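Local atomic coordinates of beta-N-acetylhexosaminidase (Beutenbergia cavernae, PDB entry 5BU9), a protein that probably hydrolyses terminal non-reducing N-acetyl-D-hexosamine residues in N-acetyl-beta-D-hexosaminides. Residues 281-286 / 307-312. Sequence-based numbering, arbitrary orientation.
Sequences PADRAI and EMVAAV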
loop_
_atom_site.group_PDB
_atom_site.type_symbol
_atom_site.label_atom_id
_atom_site.label_comp_id
_atom_site.label_asym_id
_atom_site.label_seq_id
_atom_site.Cartn_x
_atom_site.Cartn_y
_atom_site.Cartn_z
ATOM N N PRO A 281 -7.942 -2.171 17.096
ATOM C CA PRO A 281 -6.835 -2.500 16.191
ATOM C C PRO A 281 -6.823 -3.972 15.787
ATOM O O PRO A 281 -6.543 -4.285 14.645
ATOM C CB PRO A 281 -5.605 -2.167 17.022
ATOM C CG PRO A 281 -6.104 -1.021 17.951
ATOM C CD PRO A 281 -7.507 -1.420 18.296
ATOM N N ALA A 282 -7.108 -4.863 16.731
ATOM C CA ALA A 282 -7.161 -6.293 16.455
ATOM C C ALA A 282 -8.214 -6.589 15.387
ATOM O O ALA A 282 -7.931 -7.275 14.404
ATOM C CB ALA A 282 -7.463 -7.049 17.743
ATOM N N ASP A 283 -9.417 -6.024 15.535
ATOM C CA ASP A 283 -10.466 -6.266 14.512
ATOM C C ASP A 283 -10.129 -5.679 13.145
ATOM O O ASP A 283 -10.492 -6.271 12.121
ATOM C CB ASP A 283 -11.826 -5.729 14.954
ATOM C CG ASP A 283 -12.457 -6.586 16.043
ATOM O OD1 ASP A 283 -11.906 -7.678 16.324
ATOM O OD2 ASP A 283 -13.487 -6.164 16.611
ATOM N N ARG A 284 -9.441 -4.542 13.102
ATOM C CA ARG A 284 -9.030 -4.010 11.795
ATOM C C ARG A 284 -8.202 -5.044 11.031
ATOM O O ARG A 284 -8.403 -5.277 9.822
ATOM C CB ARG A 284 -8.225 -2.722 11.947
ATOM C CG ARG A 284 -8.983 -1.623 12.613
ATOM C CD ARG A 284 -8.100 -0.454 12.905
ATOM N NE ARG A 284 -8.590 0.178 14.123
ATOM C CZ ARG A 284 -7.894 1.020 14.866
ATOM N NH1 ARG A 284 -6.663 1.404 14.506
ATOM N NH2 ARG A 284 -8.439 1.478 15.971
ATOM N N ALA A 285 -7.244 -5.645 11.733
ATOM C CA ALA A 285 -6.358 -6.592 11.087
ATOM C C ALA A 285 -7.147 -7.842 10.654
ATOM O O ALA A 285 -7.020 -8.330 9.517
ATOM C CB ALA A 285 -5.186 -6.972 12.024
ATOM N N ILE A 286 -7.970 -8.343 11.571
ATOM C CA ILE A 286 -8.707 -9.575 11.341
ATOM C C ILE A 286 -9.691 -9.395 10.184
ATOM O O ILE A 286 -9.737 -10.241 9.281
ATOM C CB ILE A 286 -9.409 -10.039 12.622
ATOM C CG1 ILE A 286 -8.370 -10.627 13.578
ATOM C CG2 ILE A 286 -10.457 -11.118 12.301
ATOM C CD1 ILE A 286 -8.865 -10.764 14.996
ATOM N N GLU A 307 -0.000 -5.574 19.286
ATOM C CA GLU A 307 -1.249 -6.205 19.722
ATOM C C GLU A 307 -2.095 -6.728 18.532
ATOM O O GLU A 307 -2.866 -7.674 18.698
ATOM C CB GLU A 307 -2.063 -5.241 20.565
ATOM C CG GLU A 307 -2.910 -4.281 19.735
ATOM C CD GLU A 307 -3.291 -3.044 20.522
ATOM O OE1 GLU A 307 -4.509 -2.757 20.666
ATOM O OE2 GLU A 307 -2.352 -2.381 21.013
HETATM N N MSE A 308 -1.941 -6.132 17.340
HETATM C CA MSE A 308 -2.668 -6.616 16.170
HETATM C C MSE A 308 -2.101 -7.941 15.731
HETATM O O MSE A 308 -2.829 -8.880 15.407
HETATM C CB MSE A 308 -2.592 -5.619 15.018
HETATM C CG MSE A 308 -3.303 -4.333 15.332
HETATM SE SE MSE A 308 -2.919 -2.902 14.039
HETATM C CE MSE A 308 -3.773 -3.623 12.519
ATOM N N VAL A 309 -0.779 -8.009 15.700
ATOM C CA VAL A 309 -0.104 -9.258 15.351
ATOM C C VAL A 309 -0.550 -10.342 16.319
ATOM O O VAL A 309 -0.884 -11.449 15.892
ATOM C CB VAL A 309 1.433 -9.099 15.355
ATOM C CG1 VAL A 309 2.114 -10.460 15.289
ATOM C CG2 VAL A 309 1.862 -8.233 14.165
ATOM N N ALA A 310 -0.581 -10.025 17.617
ATOM C CA ALA A 310 -0.888 -11.055 18.621
ATOM C C ALA A 310 -2.309 -11.553 18.441
ATOM O O ALA A 310 -2.584 -12.739 18.595
ATOM C CB ALA A 310 -0.701 -10.526 20.027
ATOM N N ALA A 311 -3.208 -10.631 18.120
ATOM C CA ALA A 311 -4.591 -10.998 17.912
ATOM C C ALA A 311 -4.730 -11.910 16.688
ATOM O O ALA A 311 -5.531 -12.841 16.716
ATOM C CB ALA A 311 -5.438 -9.773 17.750
ATOM N N VAL A 312 -3.967 -11.635 15.622
ATOM C CA VAL A 312 -4.082 -12.425 14.399
ATOM C C VAL A 312 -3.500 -13.813 14.657
ATOM O O VAL A 312 -4.092 -14.804 14.237
ATOM C CB VAL A 312 -3.422 -11.747 13.185
ATOM C CG1 VAL A 312 -3.459 -12.684 11.978
ATOM C CG2 VAL A 312 -4.182 -10.455 12.833
HETATM O O HOH W 1 -6.683 -4.449 19.745
#
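E307 reaches P281 at the first turn of the other helix, its carboxylate oxygen OE1 resting 3.6 Å from CG of the proline ring. CG of E307 lies between its own backbone N and carbonyl carbon (chi1 83°), and the chain then runs extended to the neighbouring helix. There OE1 accepts a hydrogen bond of 2.9 Å from a water, which in turn takes the N-H of A282. In the first turn of a helix such an N-H has no carbonyl of the preceding turn to bond, so an acidic side chain acting through water suits this place, as does proline, which has no N-H to satisfy.

M308, a selenomethionine, is long and flexible enough to follow the surface of that turn. Its CG packs 3.6 Å from P281 CB and also lies 3.3 Å from P281 O, the carbonyl that A285 N-H bonds within the helix; the bend at chi3 (68°) brings CE within 3.7 Å of A285 CB.

A311 meets A282 methyl to methyl, the two CB atoms only 3.4 Å apart, tighter than usual for carbons. Small residues at this point let the helix axes approach to 8.2 Å while crossing at -58°. One turn on from M308, V312 turns its CG2 branch to A285 CB, at 3.7 Å, and more loosely to I286 CG1.

The pair belongs to the helical layer outside the TIM-type barrel of the family. Helices 281-291 and 305-318 flank strand 296-298 in the chain; F15 of strand 15-20 touches A285, M308 and V312 from the barrel side, V296 and V298 back M308, and F322 of helix 320-336 packs against I286 and V312.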